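Local coordinates for protein (S)-imine reductase (Streptomyces sp. GF3546, PDB 4OQY) that probably reduces imines to S-configured amines, drawing the hydride from NADPH bound to a Rossmann-type domain, at residues 16-21 / 150-155; 68-73 / 98-103; 111-116 / 139-144; 132-137 / 166-171; 183-188 / 256-261. One frame throughout, in Å; residues are numbered along the deposited sequence.

Contact 1. Residues 16-21 / 150-155; sequences QAMVNT and KVLTNA
Met-18 and Leu-152 meet through aliphatic carbon, and they illustrate how a helix and a loop can be joined without any polar link between the two segments. Both methyls of Leu-152 lie against the methionine: CD2 packs against CB of Met-18 at 3.8 Å and also reaches its backbone, 3.6 Å from O, while the second methyl, CD1, lies 4.0 Å from Met-18 CG and almost as near to SD. The two side chains cross at about a right angle. Because the methionine chain runs extended beyond CG, both CG and SD can lie alongside CD1. One helical turn on, Thr-21 turns its methyl to the same loop. With CG2 opposite the backbone N, that methyl lies 3.5 Å from Val-151 O and 4.1 Å from Val-151 CG1, the two side chains sliding past each other in opposite directions. An alanine in place of Leu-152 would remove both methyls and is likely to leave a gap beside Met-18 CB and CG where they now pack. In the second shell, Phe-22 touches both Val-151 and Leu-152, and Leu-152 is tied through its backbone to Gly-127. Helix 13-24 follows the glycine-rich turn of the Rossmann-type nucleotide fold and carries the NADPH-binding Met-14 near its start. The contact therefore sets this helix against the connection that leaves helix 139-149 and enters strand 154-157, the last strand of the sheet.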
# COMPACT_ATOMS: atom_id res chain seq x y z
N GLN B 16 -19.99 17.97 -10.71
CA GLN B 16 -19.98 19.37 -10.24
C GLN B 16 -18.63 20.01 -10.49
O GLN B 16 -18.57 21.08 -11.06
CB GLN B 16 -20.25 19.49 -8.73
CG GLN B 16 -21.58 18.99 -8.20
CD GLN B 16 -22.71 19.99 -8.20
OE1 GLN B 16 -22.51 21.22 -8.16
NE2 GLN B 16 -23.92 19.47 -8.20
N ALA B 17 -17.56 19.33 -10.06
CA ALA B 17 -16.19 19.81 -10.22
C ALA B 17 -15.83 20.04 -11.69
O ALA B 17 -15.16 21.02 -12.04
CB ALA B 17 -15.22 18.81 -9.59
N MET B 18 -16.27 19.13 -12.54
CA MET B 18 -15.97 19.24 -13.96
C MET B 18 -16.65 20.45 -14.59
O MET B 18 -16.04 21.20 -15.35
CB MET B 18 -16.38 17.95 -14.70
CG MET B 18 -15.52 16.76 -14.34
SD MET B 18 -16.10 15.20 -15.06
CE MET B 18 -14.89 14.13 -14.33
N VAL B 19 -17.93 20.62 -14.26
CA VAL B 19 -18.68 21.75 -14.80
C VAL B 19 -18.01 23.05 -14.33
O VAL B 19 -17.74 23.92 -15.15
CB VAL B 19 -20.18 21.71 -14.41
CG1 VAL B 19 -20.88 22.99 -14.86
CG2 VAL B 19 -20.88 20.49 -15.03
N ASN B 20 -17.71 23.15 -13.03
CA ASN B 20 -17.10 24.38 -12.47
C ASN B 20 -15.79 24.69 -13.15
O ASN B 20 -15.52 25.83 -13.48
CB ASN B 20 -16.87 24.24 -10.96
CG ASN B 20 -18.14 24.45 -10.15
OD1 ASN B 20 -18.49 23.63 -9.30
ND2 ASN B 20 -18.81 25.57 -10.38
N THR B 21 -15.01 23.65 -13.37
CA THR B 21 -13.74 23.79 -14.04
C THR B 21 -13.89 24.24 -15.50
O THR B 21 -13.14 25.12 -15.98
CB THR B 21 -12.93 22.50 -13.94
OG1 THR B 21 -12.61 22.27 -12.56
CG2 THR B 21 -11.65 22.60 -14.74
N LYS B 150 -8.47 18.33 -21.83
CA LYS B 150 -7.32 18.81 -21.05
C LYS B 150 -7.67 19.89 -20.05
O LYS B 150 -6.86 20.21 -19.17
CB LYS B 150 -6.26 19.40 -21.96
CG LYS B 150 -5.30 18.42 -22.56
CD LYS B 150 -4.51 19.19 -23.65
CE LYS B 150 -4.70 20.71 -23.57
NZ LYS B 150 -4.02 21.53 -24.61
N VAL B 151 -8.83 20.50 -20.21
CA VAL B 151 -9.22 21.54 -19.27
C VAL B 151 -9.48 20.87 -17.91
O VAL B 151 -9.19 21.43 -16.87
CB VAL B 151 -10.45 22.32 -19.78
CG1 VAL B 151 -10.93 23.28 -18.72
CG2 VAL B 151 -10.11 23.08 -21.05
N LEU B 152 -9.98 19.63 -17.92
CA LEU B 152 -10.27 18.96 -16.66
C LEU B 152 -9.00 18.46 -15.96
O LEU B 152 -8.84 18.60 -14.74
CB LEU B 152 -11.24 17.79 -16.91
CG LEU B 152 -12.59 18.17 -17.53
CD1 LEU B 152 -13.46 16.94 -17.71
CD2 LEU B 152 -13.32 19.19 -16.68
N THR B 153 -8.15 17.81 -16.73
CA THR B 153 -6.95 17.16 -16.22
C THR B 153 -6.01 17.02 -17.42
O THR B 153 -6.45 17.15 -18.56
CB THR B 153 -7.23 15.71 -15.68
OG1 THR B 153 -7.62 14.83 -16.75
CG2 THR B 153 -8.32 15.64 -14.59
N ASN B 154 -4.75 16.70 -17.18
CA ASN B 154 -3.93 16.15 -18.26
C ASN B 154 -4.70 14.93 -18.84
O ASN B 154 -5.42 14.22 -18.11
CB ASN B 154 -2.54 15.76 -17.71
CG ASN B 154 -1.65 15.01 -18.74
OD1 ASN B 154 -0.82 15.63 -19.41
ND2 ASN B 154 -1.82 13.69 -18.84
N ALA B 155 -4.58 14.72 -20.15
CA ALA B 155 -5.30 13.67 -20.87
C ALA B 155 -4.27 12.70 -21.39
O ALA B 155 -3.50 13.03 -22.29
CB ALA B 155 -6.09 14.30 -22.00

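Contact 2. Residues 68-73 / 98-103; sequences TDYDAV and DKAREA
Tyr-70 projects from the start of helix 70-77 onto helix 97-109, joining two helices that follow the parallel strands 62-65 and 88-91 of the Rossmann-type domain. The CD2-CE2 side of its ring does most of the touching, and the helix atoms it meets lie oblique to the ring. CE2 approaches Ala-103 CB to 3.5 Å and is just as near to Lys-99 O, so a methyl and a carbonyl one turn apart on the helix share one ring atom. Farther out, OH passes beside Ala-100, 3.8 Å from its CB. The small alanines let the flat ring come close to the helix. Placing CG opposite the carbonyl carbon (chi1 -80°) swings the tyrosine toward this surface. Lys-99 offers only the base of its side chain: CB lies 3.9 Å from Tyr-70 CD2, and the bent chain then carries NZ away. Elsewhere on helix 97-109, a salt bridge links two of its own residues, Arg-101 NH1 with Asp-98 OD1 at 2.8 Å, the oxygen lying in the guanidinium plane; the same arginine makes a salt bridge with Asp-161 of its own chain and a hydrogen bond with Asn-193 of the second subunit. Thr-68, an NADPH-binding residue, stands just ahead of helix 70-77. Between them Asp-69 is the N-cap, and its OD1 accepts a bond from Ala-72 N at 3.0 Å with an N-H...O angle of 156°.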
# COMPACT_ATOMS: atom_id res chain seq x y z
N THR B 68 -22.21 6.79 -11.74
CA THR B 68 -21.66 5.83 -10.78
C THR B 68 -21.06 4.58 -11.45
O THR B 68 -20.04 4.06 -11.00
CB THR B 68 -22.69 5.43 -9.71
OG1 THR B 68 -23.34 6.60 -9.22
CG2 THR B 68 -22.00 4.76 -8.53
N ASP B 69 -21.71 4.10 -12.50
CA ASP B 69 -21.25 2.89 -13.20
C ASP B 69 -21.95 2.77 -14.55
O ASP B 69 -22.78 3.60 -14.87
CB ASP B 69 -21.46 1.63 -12.34
CG ASP B 69 -22.92 1.40 -11.95
OD1 ASP B 69 -23.85 1.87 -12.64
OD2 ASP B 69 -23.13 0.72 -10.94
N TYR B 70 -21.63 1.75 -15.33
CA TYR B 70 -22.23 1.64 -16.65
C TYR B 70 -23.72 1.36 -16.64
O TYR B 70 -24.41 1.78 -17.54
CB TYR B 70 -21.47 0.65 -17.53
CG TYR B 70 -20.23 1.26 -18.13
CD1 TYR B 70 -19.49 2.25 -17.46
CD2 TYR B 70 -19.79 0.87 -19.37
CE1 TYR B 70 -18.35 2.80 -18.02
CE2 TYR B 70 -18.66 1.43 -19.94
CZ TYR B 70 -17.93 2.37 -19.27
OH TYR B 70 -16.82 2.90 -19.88
N ASP B 71 -24.22 0.70 -15.60
CA ASP B 71 -25.66 0.57 -15.43
C ASP B 71 -26.38 1.90 -15.42
O ASP B 71 -27.44 2.02 -16.04
CB ASP B 71 -26.02 -0.17 -14.13
CG ASP B 71 -25.78 -1.69 -14.19
OD1 ASP B 71 -25.68 -2.31 -15.27
OD2 ASP B 71 -25.71 -2.27 -13.10
N ALA B 72 -25.81 2.88 -14.72
CA ALA B 72 -26.35 4.24 -14.68
C ALA B 72 -26.28 4.92 -16.04
O ALA B 72 -27.20 5.61 -16.46
CB ALA B 72 -25.57 5.08 -13.67
N VAL B 73 -25.17 4.70 -16.73
CA VAL B 73 -25.00 5.16 -18.09
C VAL B 73 -26.10 4.61 -19.03
O VAL B 73 -26.75 5.38 -19.74
CB VAL B 73 -23.62 4.75 -18.63
CG1 VAL B 73 -23.51 5.02 -20.12
CG2 VAL B 73 -22.52 5.49 -17.87
N ASP B 98 -14.08 -4.93 -19.72
CA ASP B 98 -15.03 -5.59 -20.60
C ASP B 98 -16.33 -4.80 -20.77
O ASP B 98 -16.88 -4.79 -21.86
CB ASP B 98 -15.32 -7.02 -20.15
CG ASP B 98 -14.17 -7.96 -20.47
OD1 ASP B 98 -13.20 -7.55 -21.15
OD2 ASP B 98 -14.23 -9.13 -20.02
N LYS B 99 -16.80 -4.13 -19.72
CA LYS B 99 -17.95 -3.21 -19.87
C LYS B 99 -17.64 -2.06 -20.82
O LYS B 99 -18.48 -1.67 -21.62
CB LYS B 99 -18.44 -2.68 -18.53
CG LYS B 99 -19.16 -3.72 -17.68
CD LYS B 99 -20.59 -3.94 -18.13
CE LYS B 99 -21.52 -4.32 -16.98
NZ LYS B 99 -20.93 -5.30 -16.03
N ALA B 100 -16.44 -1.48 -20.71
CA ALA B 100 -16.00 -0.40 -21.61
C ALA B 100 -16.01 -0.87 -23.07
O ALA B 100 -16.46 -0.15 -23.97
CB ALA B 100 -14.61 0.09 -21.21
N ARG B 101 -15.53 -2.09 -23.30
CA ARG B 101 -15.47 -2.64 -24.66
C ARG B 101 -16.88 -2.79 -25.21
O ARG B 101 -17.15 -2.44 -26.36
CB ARG B 101 -14.73 -3.97 -24.66
CG ARG B 101 -13.24 -3.80 -24.46
CD ARG B 101 -12.54 -5.09 -24.07
NE ARG B 101 -11.11 -4.86 -23.88
CZ ARG B 101 -10.35 -5.40 -22.93
NH1 ARG B 101 -10.83 -6.24 -22.03
NH2 ARG B 101 -9.06 -5.09 -22.89
N GLU B 102 -17.78 -3.29 -24.38
CA GLU B 102 -19.17 -3.47 -24.77
C GLU B 102 -19.83 -2.12 -25.06
O GLU B 102 -20.58 -1.97 -26.01
CB GLU B 102 -19.90 -4.25 -23.67
CG GLU B 102 -21.42 -4.33 -23.76
CD GLU B 102 -22.00 -5.11 -22.59
OE1 GLU B 102 -21.98 -4.60 -21.44
OE2 GLU B 102 -22.47 -6.26 -22.82
N ALA B 103 -19.56 -1.14 -24.20
CA ALA B 103 -20.16 0.17 -24.37
C ALA B 103 -19.72 0.85 -25.65
O ALA B 103 -20.53 1.50 -26.32
CB ALA B 103 -19.87 1.03 -23.17

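Contact 3. Residues 111-116 / 139-144; sequences GAKHLT and KDVFDA
Helix segment 139-144, whose Val-141 and Phe-142 lean on Lys-113 and Leu-115, is braced by its own backbone: Asp-143 N donates to Lys-139 O at 2.9 Å. On the same turn Lys-139 NZ forms a salt bridge with Asp-143, meeting the syn lone pair of OD2 at 3.2 Å. The contact with the strand is apolar. Val-141 spreads its two methyls over two strand residues. CG2 lies against the aliphatic stem of Lys-113, 3.8 Å from CG, and CG1 is 4.1 Å from Leu-115 CG. The lysine chain bends at chi2, and its carbons CB to CD cross the valine at a slant. Leu-115 also sends CD2 to the helix backbone, 4.0 Å from Phe-142 N and nearly as near to Phe-142 CB. A glycine in place of Leu-115 would take away this branched side chain and is likely to open a gap between strand and helix, leaving Val-141 CG1 and Phe-142 CB without that support. The axes of strand 113-116 and helix segment 139-144 cross at -75° and approach to 9.0 Å. Helix 139-149 thus lies across one face of the sheet, its Val-141 reaching Val-88 of strand 88-91 and its Phe-142 reaching strand 154-157, while His-114 turns to helix 97-109 on the other face.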
# COMPACT_ATOMS: atom_id res chain seq x y z
N GLY B 111 -24.41 5.20 -33.68
CA GLY B 111 -23.82 6.28 -34.45
C GLY B 111 -22.97 7.23 -33.64
O GLY B 111 -22.74 8.34 -34.09
N ALA B 112 -22.53 6.82 -32.44
CA ALA B 112 -21.70 7.65 -31.56
C ALA B 112 -20.34 6.99 -31.39
O ALA B 112 -20.21 5.77 -31.57
CB ALA B 112 -22.37 7.81 -30.20
N LYS B 113 -19.34 7.81 -31.09
CA LYS B 113 -17.99 7.38 -30.74
C LYS B 113 -17.85 7.37 -29.23
O LYS B 113 -18.49 8.17 -28.55
CB LYS B 113 -16.98 8.39 -31.28
CG LYS B 113 -17.13 8.72 -32.75
CD LYS B 113 -16.74 7.53 -33.58
CE LYS B 113 -16.77 7.85 -35.05
NZ LYS B 113 -16.31 6.64 -35.77
N HIS B 114 -16.99 6.52 -28.71
CA HIS B 114 -16.86 6.36 -27.28
C HIS B 114 -15.41 6.48 -26.88
O HIS B 114 -14.57 5.77 -27.41
CB HIS B 114 -17.34 5.00 -26.91
CG HIS B 114 -17.31 4.70 -25.45
ND1 HIS B 114 -16.23 4.12 -24.82
CD2 HIS B 114 -18.29 4.78 -24.51
CE1 HIS B 114 -16.52 3.90 -23.56
NE2 HIS B 114 -17.77 4.29 -23.34
N LEU B 115 -15.15 7.40 -25.95
CA LEU B 115 -13.85 7.54 -25.29
C LEU B 115 -13.99 7.11 -23.85
O LEU B 115 -14.84 7.62 -23.11
CB LEU B 115 -13.33 8.99 -25.31
CG LEU B 115 -12.95 9.62 -26.66
CD1 LEU B 115 -12.58 11.08 -26.49
CD2 LEU B 115 -11.82 8.87 -27.36
N THR B 116 -13.14 6.19 -23.45
CA THR B 116 -13.09 5.73 -22.08
C THR B 116 -12.12 6.63 -21.30
O THR B 116 -10.95 6.79 -21.69
CB THR B 116 -12.61 4.27 -22.00
OG1 THR B 116 -13.38 3.46 -22.90
CG2 THR B 116 -12.77 3.73 -20.59
N LYS B 139 -8.13 7.14 -31.86
CA LYS B 139 -7.16 8.19 -31.71
C LYS B 139 -7.63 9.48 -32.39
O LYS B 139 -7.45 10.55 -31.83
CB LYS B 139 -5.77 7.77 -32.21
CG LYS B 139 -4.66 8.83 -32.06
CD LYS B 139 -4.58 9.37 -30.63
CE LYS B 139 -3.28 10.05 -30.19
NZ LYS B 139 -2.51 10.64 -31.32
N ASP B 140 -8.25 9.38 -33.57
CA ASP B 140 -8.67 10.59 -34.28
C ASP B 140 -9.72 11.36 -33.47
O ASP B 140 -9.68 12.59 -33.37
CB ASP B 140 -9.15 10.28 -35.71
CG ASP B 140 -10.36 9.35 -35.75
OD1 ASP B 140 -10.57 8.57 -34.80
OD2 ASP B 140 -11.09 9.41 -36.76
N VAL B 141 -10.62 10.61 -32.84
CA VAL B 141 -11.63 11.19 -31.97
C VAL B 141 -10.96 11.83 -30.74
O VAL B 141 -11.32 12.93 -30.34
CB VAL B 141 -12.66 10.13 -31.52
CG1 VAL B 141 -13.67 10.73 -30.55
CG2 VAL B 141 -13.36 9.48 -32.72
N PHE B 142 -10.00 11.14 -30.13
CA PHE B 142 -9.30 11.68 -28.99
C PHE B 142 -8.63 13.00 -29.37
O PHE B 142 -8.79 13.97 -28.66
CB PHE B 142 -8.26 10.72 -28.42
CG PHE B 142 -7.42 11.32 -27.33
CD1 PHE B 142 -7.90 11.39 -26.03
CD2 PHE B 142 -6.16 11.86 -27.61
CE1 PHE B 142 -7.13 11.96 -25.02
CE2 PHE B 142 -5.39 12.43 -26.61
CZ PHE B 142 -5.88 12.48 -25.31
N ASP B 143 -7.89 13.03 -30.48
CA ASP B 143 -7.16 14.26 -30.85
C ASP B 143 -8.09 15.44 -31.11
O ASP B 143 -7.78 16.56 -30.75
CB ASP B 143 -6.28 14.05 -32.08
CG ASP B 143 -5.19 13.04 -31.85
OD1 ASP B 143 -4.77 12.84 -30.69
OD2 ASP B 143 -4.77 12.41 -32.82
N ALA B 144 -9.24 15.16 -31.72
CA ALA B 144 -10.25 16.18 -31.98
C ALA B 144 -10.80 16.86 -30.71
O ALA B 144 -11.14 18.04 -30.75
CB ALA B 144 -11.39 15.58 -32.81

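Contact 4. Residues 132-137 / 166-171; sequences STYYSG and AMYYQA
Tyr-134 presents one ring face to Tyr-168 CB, and tracing it outward from the strand shows how one aromatic can seat a helix. Its CB points toward the helix, and chi1 of -55°, which sets CG opposite the carbonyl carbon, brings the ring face to CB of the other tyrosine. CG begins the contact, 3.7 Å from Tyr-168 CB. The two sides of the ring then diverge. CD1 and CE1 approach the Tyr-168 ring obliquely, and Tyr-134 CE1 comes within 3.6 Å of Tyr-168 CD2, whereas Tyr-134 CD2 lies 3.9 Å from Tyr-169 N and CE2 is near the Tyr-168 carbonyl carbon. At the far end CZ is again near Tyr-168 CB. This near-equal spacing follows from a CH-pi contact: Tyr-168 CB stands 3.5 Å from the Tyr-134 ring centroid and only 3° off the ring normal. The rings themselves are inclined by 37° with centroids 5.1 Å apart, so they meet obliquely. Farther out, Tyr-168 OH is hydrogen-bonded to Arg-158, and its ring packs edge-to-face with Tyr-203 of the second subunit, whose Met-207 touches Tyr-134. Tyr-169, next along the helix, lies beside the NADPH-binding Ser-94. The pairing seats the long helix 163-192 on strand 132-136 of the Rossmann-type domain's sheet, an arrangement characteristic of imine reductases and their hydroxyisobutyrate dehydrogenase relatives, in which such a helix connects the nucleotide and helical C-terminal domains.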
# COMPACT_ATOMS: atom_id res chain seq x y z
N SER B 132 -4.50 13.95 -13.61
CA SER B 132 -4.48 13.24 -14.88
C SER B 132 -5.63 12.23 -14.99
O SER B 132 -6.21 11.84 -13.98
CB SER B 132 -3.12 12.57 -15.07
OG SER B 132 -2.97 12.11 -16.40
N THR B 133 -5.99 11.93 -16.24
CA THR B 133 -7.02 10.98 -16.59
C THR B 133 -6.46 10.09 -17.70
O THR B 133 -5.90 10.58 -18.69
CB THR B 133 -8.31 11.70 -17.08
OG1 THR B 133 -8.85 12.50 -16.02
CG2 THR B 133 -9.39 10.71 -17.56
N TYR B 134 -6.63 8.79 -17.54
CA TYR B 134 -6.36 7.82 -18.62
C TYR B 134 -7.45 7.89 -19.68
O TYR B 134 -8.63 7.90 -19.33
CB TYR B 134 -6.36 6.40 -18.07
CG TYR B 134 -5.41 6.17 -16.92
CD1 TYR B 134 -4.05 6.15 -17.13
CD2 TYR B 134 -5.88 5.91 -15.65
CE1 TYR B 134 -3.18 5.89 -16.09
CE2 TYR B 134 -5.01 5.69 -14.59
CZ TYR B 134 -3.67 5.68 -14.83
OH TYR B 134 -2.78 5.45 -13.82
N TYR B 135 -7.06 7.87 -20.95
CA TYR B 135 -8.03 7.85 -22.05
C TYR B 135 -7.71 6.73 -23.01
O TYR B 135 -6.53 6.43 -23.24
CB TYR B 135 -8.06 9.19 -22.81
CG TYR B 135 -8.82 10.25 -22.08
CD1 TYR B 135 -10.20 10.25 -22.04
CD2 TYR B 135 -8.13 11.25 -21.38
CE1 TYR B 135 -10.89 11.23 -21.35
CE2 TYR B 135 -8.82 12.21 -20.67
CZ TYR B 135 -10.19 12.21 -20.66
OH TYR B 135 -10.84 13.19 -19.94
N SER B 136 -8.75 6.09 -23.54
CA SER B 136 -8.58 5.13 -24.61
C SER B 136 -9.81 5.15 -25.52
O SER B 136 -10.90 5.56 -25.12
CB SER B 136 -8.27 3.72 -24.08
OG SER B 136 -9.35 3.12 -23.37
N GLY B 137 -9.60 4.69 -26.75
CA GLY B 137 -10.61 4.82 -27.79
C GLY B 137 -9.98 5.29 -29.09
O GLY B 137 -8.76 5.34 -29.22
N ALA B 166 -9.88 1.87 -18.80
CA ALA B 166 -10.55 1.26 -17.67
C ALA B 166 -9.61 0.32 -16.93
O ALA B 166 -9.67 0.24 -15.71
CB ALA B 166 -11.83 0.56 -18.08
N MET B 167 -8.73 -0.37 -17.65
CA MET B 167 -7.78 -1.30 -17.05
C MET B 167 -6.83 -0.51 -16.16
O MET B 167 -6.58 -0.90 -15.03
CB MET B 167 -7.01 -2.09 -18.12
CG MET B 167 -6.00 -3.13 -17.62
SD MET B 167 -4.36 -2.49 -17.24
CE MET B 167 -3.73 -2.11 -18.86
N TYR B 168 -6.30 0.59 -16.67
CA TYR B 168 -5.36 1.37 -15.88
C TYR B 168 -6.03 1.90 -14.62
O TYR B 168 -5.44 1.88 -13.55
CB TYR B 168 -4.83 2.55 -16.67
CG TYR B 168 -3.73 2.25 -17.64
CD1 TYR B 168 -4.01 1.65 -18.87
CD2 TYR B 168 -2.41 2.59 -17.36
CE1 TYR B 168 -2.99 1.41 -19.79
CE2 TYR B 168 -1.40 2.34 -18.26
CZ TYR B 168 -1.69 1.77 -19.48
OH TYR B 168 -0.67 1.55 -20.38
N TYR B 169 -7.27 2.37 -14.75
CA TYR B 169 -8.03 2.85 -13.60
C TYR B 169 -8.24 1.75 -12.56
O TYR B 169 -7.99 1.95 -11.38
CB TYR B 169 -9.39 3.45 -13.98
CG TYR B 169 -10.18 3.94 -12.80
CD1 TYR B 169 -9.92 5.18 -12.24
CD2 TYR B 169 -11.18 3.16 -12.23
CE1 TYR B 169 -10.63 5.63 -11.14
CE2 TYR B 169 -11.89 3.60 -11.14
CZ TYR B 169 -11.61 4.84 -10.60
OH TYR B 169 -12.31 5.28 -9.52
N GLN B 170 -8.67 0.57 -13.00
CA GLN B 170 -8.88 -0.52 -12.07
C GLN B 170 -7.55 -0.99 -11.46
O GLN B 170 -7.55 -1.49 -10.35
CB GLN B 170 -9.63 -1.69 -12.73
CG GLN B 170 -11.03 -1.35 -13.29
CD GLN B 170 -11.99 -0.77 -12.26
OE1 GLN B 170 -12.94 -0.07 -12.61
NE2 GLN B 170 -11.74 -1.04 -11.00
N ALA B 171 -6.44 -0.86 -12.18
CA ALA B 171 -5.12 -1.16 -11.60
C ALA B 171 -4.84 -0.20 -10.46
O ALA B 171 -4.39 -0.60 -9.39
CB ALA B 171 -4.03 -1.10 -12.66

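Contact 5. Residues 183-188 / 256-261; sequences YYQTLA and VLPAAV
Gln-185 is joined to Leu-257 by a bridging water, the polar half of this contact. The water donates to Gln-185 OE1 at 2.8 Å and accepts from Leu-257 N at the same distance. Leu-257 lies in the first turn of helix 256-270, where backbone N-H groups have no carbonyl one turn back within their own helix, and the water takes that place. The other end of the amide is also used: Gln-185 NE2 donates to Ser-254 O in the loop just before the helix. With both ends gripped, the amide is fixed in its rotation. Its chain reaches across with CG opposite the backbone N (chi1 -177°) and bends at chi2. The segments belong to the all-helical C-terminal domain, where helix 163-192 meets helix 256-270, with helix 234-251 beside them and the second subunit close by: Leu-285 of that subunit packs on Gln-185 and its Phe-278 on Tyr-184. The remaining contacts are van der Waals in kind. Pro-258 comes at the amide from the opposite direction, its ring carbon CD 3.9 Å from Gln-185 CD and slightly farther from NE2. Leu-257 slides past the glutamine, leaving its CB 4.0 Å from Gln-185 OE1. Helix 234-251 also packs on the proline, through Leu-245 and through His-248, which touches Gln-185 too.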
# COMPACT_ATOMS: atom_id res chain seq x y z
N TYR B 183 -3.65 -0.56 5.83
CA TYR B 183 -3.57 0.57 6.75
C TYR B 183 -4.55 0.35 7.90
O TYR B 183 -4.16 0.31 9.06
CB TYR B 183 -3.90 1.80 5.95
CG TYR B 183 -3.99 3.08 6.69
CD1 TYR B 183 -2.84 3.78 6.97
CD2 TYR B 183 -5.22 3.64 7.06
CE1 TYR B 183 -2.88 5.00 7.61
CE2 TYR B 183 -5.27 4.87 7.71
CZ TYR B 183 -4.09 5.53 7.98
OH TYR B 183 -4.06 6.75 8.64
N TYR B 184 -5.80 0.09 7.57
CA TYR B 184 -6.78 -0.27 8.60
C TYR B 184 -6.42 -1.52 9.43
O TYR B 184 -6.70 -1.56 10.63
CB TYR B 184 -8.17 -0.45 7.99
CG TYR B 184 -8.74 0.84 7.42
CD1 TYR B 184 -8.45 2.08 8.00
CD2 TYR B 184 -9.58 0.80 6.34
CE1 TYR B 184 -8.97 3.25 7.46
CE2 TYR B 184 -10.11 1.95 5.81
CZ TYR B 184 -9.79 3.17 6.37
OH TYR B 184 -10.36 4.29 5.83
N GLN B 185 -5.81 -2.51 8.79
CA GLN B 185 -5.40 -3.75 9.44
C GLN B 185 -4.40 -3.43 10.54
O GLN B 185 -4.47 -3.99 11.62
CB GLN B 185 -4.80 -4.71 8.38
CG GLN B 185 -4.38 -6.08 8.89
CD GLN B 185 -5.55 -7.05 9.10
OE1 GLN B 185 -6.48 -7.08 8.32
NE2 GLN B 185 -5.48 -7.81 10.17
N THR B 186 -3.49 -2.51 10.26
CA THR B 186 -2.50 -2.11 11.20
C THR B 186 -3.13 -1.40 12.41
O THR B 186 -2.67 -1.56 13.55
CB THR B 186 -1.52 -1.17 10.46
OG1 THR B 186 -0.58 -1.95 9.71
CG2 THR B 186 -0.84 -0.28 11.38
N LEU B 187 -4.16 -0.61 12.15
CA LEU B 187 -4.80 0.13 13.23
C LEU B 187 -5.57 -0.85 14.13
O LEU B 187 -5.56 -0.73 15.35
CB LEU B 187 -5.70 1.23 12.68
CG LEU B 187 -5.02 2.37 11.89
CD1 LEU B 187 -6.06 3.36 11.38
CD2 LEU B 187 -3.96 3.11 12.70
N ALA B 188 -6.17 -1.87 13.51
CA ALA B 188 -6.80 -2.95 14.25
C ALA B 188 -5.77 -3.69 15.11
O ALA B 188 -5.99 -3.88 16.30
CB ALA B 188 -7.47 -3.93 13.29
N VAL B 256 -8.00 -12.27 7.22
CA VAL B 256 -8.36 -12.46 5.81
C VAL B 256 -7.27 -11.89 4.91
O VAL B 256 -6.76 -12.55 3.98
CB VAL B 256 -9.75 -11.83 5.49
CG1 VAL B 256 -10.01 -11.82 3.99
CG2 VAL B 256 -10.85 -12.62 6.20
N LEU B 257 -6.87 -10.67 5.20
CA LEU B 257 -5.88 -10.03 4.39
C LEU B 257 -4.45 -10.61 4.53
O LEU B 257 -3.84 -11.00 3.54
CB LEU B 257 -5.90 -8.52 4.65
CG LEU B 257 -5.00 -7.70 3.75
CD1 LEU B 257 -5.46 -7.79 2.30
CD2 LEU B 257 -4.99 -6.26 4.25
N PRO B 258 -3.89 -10.65 5.75
CA PRO B 258 -2.56 -11.28 5.82
C PRO B 258 -2.57 -12.77 5.40
O PRO B 258 -1.56 -13.26 4.92
CB PRO B 258 -2.16 -11.13 7.28
CG PRO B 258 -3.40 -10.78 8.03
CD PRO B 258 -4.38 -10.20 7.06
N ALA B 259 -3.67 -13.49 5.56
CA ALA B 259 -3.68 -14.88 5.09
C ALA B 259 -3.56 -14.93 3.58
O ALA B 259 -2.88 -15.80 3.04
CB ALA B 259 -4.90 -15.63 5.59
N ALA B 260 -4.21 -13.99 2.89
CA ALA B 260 -4.15 -13.94 1.44
C ALA B 260 -2.76 -13.61 0.96
O ALA B 260 -2.28 -14.17 -0.01
CB ALA B 260 -5.17 -12.95 0.88
N VAL B 261 -2.09 -12.66 1.63
CA VAL B 261 -0.72 -12.38 1.31
C VAL B 261 0.18 -13.61 1.49
O VAL B 261 1.03 -13.91 0.66
CB VAL B 261 -0.21 -11.20 2.18
CG1 VAL B 261 1.28 -11.02 2.00
CG2 VAL B 261 -1.00 -9.95 1.83
O HOH W 1 -7.92 -9.23 7.37

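Contacts 1, 2 and 3 all lie in the Rossmann-type domain. Contacts 2 and 3 meet at strand 113-119, where His-114 packs against Tyr-70 and Ala-103. Contact 4 lies closest to the chain's centre and is tied to contact 3 by Thr-116 N to Ser-136 O and to contact 1 by a hydroxyl pair, Thr-153 with Thr-133. It shares helix 163-192 with contact 5, about 28 Å away between centres. Contact 1 is only partly buried, and the others are buried. Their chemistry varies with place: aliphatic in 1 and 3, aromatic against small residues in 2, aromatic against aromatic in 4, and water-mediated in 5. Contacts 2, 4 and 5 also touch the second subunit.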